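Local structure of DNA mismatch repair protein MutS (Thermus aquaticus, 1EWQ) at residues C[323-328]-C[356-361]. The protein takes part in DNA mismatch repair, binding mismatched DNA, probably as the recognition step, and has a weak ATPase activity. Residues are numbered along the deposited sequence; the frame is centred on the assembly and turned at random.
Sequences RRLLYR and LQILPE
I358 meets L325 and R328 with two separate branches, and its torsions decide which goes where. With chi1 at -66°, CG1 lies beside the backbone N and CG2 beside the carbonyl carbon; chi2 near 170° then stretches CD1 out toward R328. The CG2 methyl settles against the backbone of L325, 3.6 Å from L325 O, and touches L325 CB at 4.0 Å. I358 CD1 reaches R328, three residues after L325, and lies 3.3 Å from R328 O and 3.4 Å from R328 CB. R328 meets the isoleucine with CB and its carbonyl oxygen, and its side chain also touches R354 of helix 346-366.

L325 points its own branches at the next turn of the partner helix. CD1 rests 4.0 Å from E361 CB, while CD2 meets the carboxylate, 3.6 Å from E361 OE1. The E361 chain, extended beyond CG, runs obliquely across the leucine. L325 also packs on L362 and L365, so its contact with helix 346-366 continues past this short segment, and L326, on another side of its helix, reaches D528 of helix 514-540.

The contact joins the end region of helix 316-326 to helix 346-366, within MutS domain III and well away from the DNA, about 28 Å at nearest atoms. L325 O is occupied within its own segment, taking a hydrogen bond from R328 N at 3.2 Å. With methyls meeting carbonyl oxygens and a carboxylate oxygen near one leucine methyl, cohesion here rests on van der Waals packing of the buried I358 against L325 and R328, without polar bonds between the two segments, and the charged E361 sits at the exposed edge.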
ATOM      1  N   ARG C 323       6.400  24.820 -26.868  1.00 27.71           N
ATOM      2  CA  ARG C 323       6.027  24.177 -25.611  1.00 28.11           C
ATOM      3  C   ARG C 323       4.705  24.735 -25.059  1.00 28.41           C
ATOM      4  O   ARG C 323       3.899  23.999 -24.485  1.00 28.18           O
ATOM      5  CB  ARG C 323       7.168  24.333 -24.582  1.00 27.36           C
ATOM      6  CG  ARG C 323       8.410  23.478 -24.899  1.00 26.86           C
ATOM      7  CD  ARG C 323       9.615  23.780 -23.997  1.00 26.17           C
ATOM      8  NE  ARG C 323       9.318  23.603 -22.576  1.00 26.21           N
ATOM      9  CZ  ARG C 323       9.037  22.435 -22.002  1.00 26.21           C
ATOM     10  NH1 ARG C 323       9.019  21.321 -22.726  1.00 25.65           N
ATOM     11  NH2 ARG C 323       8.754  22.381 -20.704  1.00 25.61           N
ATOM     12  N   ARG C 324       4.484  26.033 -25.243  1.00 28.98           N
ATOM     13  CA  ARG C 324       3.255  26.677 -24.789  1.00 29.49           C
ATOM     14  C   ARG C 324       2.089  26.048 -25.546  1.00 29.37           C
ATOM     15  O   ARG C 324       1.084  25.653 -24.953  1.00 29.20           O
ATOM     16  CB  ARG C 324       3.291  28.183 -25.107  1.00 30.76           C
ATOM     17  CG  ARG C 324       2.992  29.104 -23.936  1.00 32.14           C
ATOM     18  CD  ARG C 324       2.621  30.513 -24.420  1.00 33.28           C
ATOM     19  NE  ARG C 324       3.632  31.070 -25.312  1.00 34.20           N
ATOM     20  CZ  ARG C 324       4.876  31.377 -24.944  1.00 34.75           C
ATOM     21  NH1 ARG C 324       5.274  31.191 -23.690  1.00 34.87           N
ATOM     22  NH2 ARG C 324       5.735  31.844 -25.843  1.00 35.10           N
ATOM     23  N   LEU C 325       2.236  25.955 -26.866  1.00 29.15           N
ATOM     24  CA  LEU C 325       1.186  25.391 -27.711  1.00 29.28           C
ATOM     25  C   LEU C 325       0.954  23.904 -27.454  1.00 29.39           C
ATOM     26  O   LEU C 325      -0.198  23.468 -27.368  1.00 29.10           O
ATOM     27  CB  LEU C 325       1.501  25.642 -29.196  1.00 28.67           C
ATOM     28  CG  LEU C 325       1.364  27.122 -29.608  1.00 28.95           C
ATOM     29  CD1 LEU C 325       1.999  27.364 -30.966  1.00 28.80           C
ATOM     30  CD2 LEU C 325      -0.119  27.518 -29.616  1.00 28.54           C
ATOM     31  N   LEU C 326       2.037  23.138 -27.319  1.00 29.31           N
ATOM     32  CA  LEU C 326       1.931  21.700 -27.067  1.00 30.06           C
ATOM     33  C   LEU C 326       1.187  21.396 -25.771  1.00 30.66           C
ATOM     34  O   LEU C 326       0.482  20.400 -25.671  1.00 31.09           O
ATOM     35  CB  LEU C 326       3.317  21.065 -27.002  1.00 29.58           C
ATOM     36  CG  LEU C 326       4.095  21.003 -28.310  1.00 29.75           C
ATOM     37  CD1 LEU C 326       5.462  20.369 -28.052  1.00 29.71           C
ATOM     38  CD2 LEU C 326       3.294  20.205 -29.345  1.00 29.26           C
ATOM     39  N   TYR C 327       1.351  22.265 -24.782  1.00 31.15           N
ATOM     40  CA  TYR C 327       0.701  22.099 -23.491  1.00 31.70           C
ATOM     41  C   TYR C 327      -0.783  21.775 -23.635  1.00 31.74           C
ATOM     42  O   TYR C 327      -1.341  21.032 -22.836  1.00 31.68           O
ATOM     43  CB  TYR C 327       0.864  23.377 -22.665  1.00 32.02           C
ATOM     44  CG  TYR C 327       0.300  23.299 -21.263  1.00 32.31           C
ATOM     45  CD1 TYR C 327       1.055  22.778 -20.209  1.00 32.58           C
ATOM     46  CD2 TYR C 327      -0.989  23.737 -20.993  1.00 32.57           C
ATOM     47  CE1 TYR C 327       0.533  22.698 -18.919  1.00 32.77           C
ATOM     48  CE2 TYR C 327      -1.520  23.660 -19.711  1.00 33.40           C
ATOM     49  CZ  TYR C 327      -0.754  23.141 -18.678  1.00 33.33           C
ATOM     50  OH  TYR C 327      -1.290  23.086 -17.413  1.00 33.86           O
ATOM     51  N   ARG C 328      -1.423  22.335 -24.654  1.00 32.05           N
ATOM     52  CA  ARG C 328      -2.847  22.092 -24.852  1.00 32.34           C
ATOM     53  C   ARG C 328      -3.135  20.975 -25.848  1.00 31.99           C
ATOM     54  O   ARG C 328      -4.290  20.755 -26.201  1.00 32.48           O
ATOM     55  CB  ARG C 328      -3.551  23.374 -25.323  1.00 33.15           C
ATOM     56  CG  ARG C 328      -3.632  24.495 -24.279  1.00 34.17           C
ATOM     57  CD  ARG C 328      -4.234  25.766 -24.878  1.00 35.55           C
ATOM     58  NE  ARG C 328      -5.660  25.645 -25.206  1.00 36.66           N
ATOM     59  CZ  ARG C 328      -6.656  25.884 -24.352  1.00 37.61           C
ATOM     60  NH1 ARG C 328      -6.392  26.266 -23.103  1.00 37.94           N
ATOM     61  NH2 ARG C 328      -7.921  25.742 -24.741  1.00 38.03           N
ATOM     62  N   LEU C 356      -6.767  20.383 -33.128  1.00 36.24           N
ATOM     63  CA  LEU C 356      -6.666  20.772 -34.525  1.00 36.77           C
ATOM     64  C   LEU C 356      -6.620  22.291 -34.703  1.00 37.45           C
ATOM     65  O   LEU C 356      -6.210  22.784 -35.755  1.00 37.76           O
ATOM     66  CB  LEU C 356      -7.825  20.178 -35.328  1.00 36.15           C
ATOM     67  CG  LEU C 356      -7.855  18.647 -35.402  1.00 35.72           C
ATOM     68  CD1 LEU C 356      -8.968  18.210 -36.331  1.00 35.35           C
ATOM     69  CD2 LEU C 356      -6.512  18.111 -35.890  1.00 34.92           C
ATOM     70  N   GLN C 357      -7.045  23.030 -33.681  1.00 38.03           N
ATOM     71  CA  GLN C 357      -7.013  24.491 -33.733  1.00 38.55           C
ATOM     72  C   GLN C 357      -5.610  24.961 -33.349  1.00 38.63           C
ATOM     73  O   GLN C 357      -5.190  26.063 -33.688  1.00 38.30           O
ATOM     74  CB  GLN C 357      -8.054  25.083 -32.774  1.00 38.96           C
ATOM     75  CG  GLN C 357      -9.489  24.713 -33.142  1.00 39.58           C
ATOM     76  CD  GLN C 357     -10.526  25.267 -32.178  1.00 39.70           C
ATOM     77  OE1 GLN C 357     -10.431  25.077 -30.964  1.00 39.51           O
ATOM     78  NE2 GLN C 357     -11.535  25.939 -32.722  1.00 39.81           N
ATOM     79  N   ILE C 358      -4.888  24.100 -32.645  1.00 39.09           N
ATOM     80  CA  ILE C 358      -3.527  24.397 -32.214  1.00 39.71           C
ATOM     81  C   ILE C 358      -2.566  24.121 -33.367  1.00 40.02           C
ATOM     82  O   ILE C 358      -1.596  24.848 -33.584  1.00 39.79           O
ATOM     83  CB  ILE C 358      -3.128  23.497 -31.021  1.00 39.93           C
ATOM     84  CG1 ILE C 358      -3.991  23.841 -29.807  1.00 40.06           C
ATOM     85  CG2 ILE C 358      -1.634  23.640 -30.717  1.00 39.70           C
ATOM     86  CD1 ILE C 358      -3.833  22.867 -28.668  1.00 40.26           C
ATOM     87  N   LEU C 359      -2.872  23.066 -34.111  1.00 40.54           N
ATOM     88  CA  LEU C 359      -2.062  22.619 -35.234  1.00 41.35           C
ATOM     89  C   LEU C 359      -1.589  23.735 -36.159  1.00 41.90           C
ATOM     90  O   LEU C 359      -0.399  23.851 -36.428  1.00 42.01           O
ATOM     91  CB  LEU C 359      -2.828  21.558 -36.022  1.00 41.13           C
ATOM     92  CG  LEU C 359      -1.963  20.533 -36.746  1.00 41.47           C
ATOM     93  CD1 LEU C 359      -0.999  19.891 -35.750  1.00 41.28           C
ATOM     94  CD2 LEU C 359      -2.859  19.483 -37.399  1.00 41.29           C
ATOM     95  N   PRO C 360      -2.514  24.568 -36.667  1.00 42.61           N
ATOM     96  CA  PRO C 360      -2.114  25.661 -37.559  1.00 43.03           C
ATOM     97  C   PRO C 360      -1.172  26.677 -36.913  1.00 43.63           C
ATOM     98  O   PRO C 360      -0.347  27.282 -37.593  1.00 43.68           O
ATOM     99  CB  PRO C 360      -3.447  26.272 -37.979  1.00 42.90           C
ATOM    100  CG  PRO C 360      -4.365  25.919 -36.855  1.00 42.91           C
ATOM    101  CD  PRO C 360      -3.978  24.514 -36.531  1.00 42.55           C
ATOM    102  N   GLU C 361      -1.290  26.859 -35.602  1.00 44.23           N
ATOM    103  CA  GLU C 361      -0.421  27.793 -34.891  1.00 44.96           C
ATOM    104  C   GLU C 361       1.000  27.224 -34.812  1.00 45.25           C
ATOM    105  O   GLU C 361       1.982  27.948 -34.974  1.00 44.98           O
ATOM    106  CB  GLU C 361      -0.966  28.054 -33.484  1.00 45.31           C
ATOM    107  CG  GLU C 361      -2.383  28.619 -33.457  1.00 45.82           C
ATOM    108  CD  GLU C 361      -2.872  28.900 -32.045  1.00 46.37           C
ATOM    109  OE1 GLU C 361      -2.316  29.805 -31.383  1.00 46.46           O
ATOM    110  OE2 GLU C 361      -3.809  28.207 -31.594  1.00 46.88           O
TER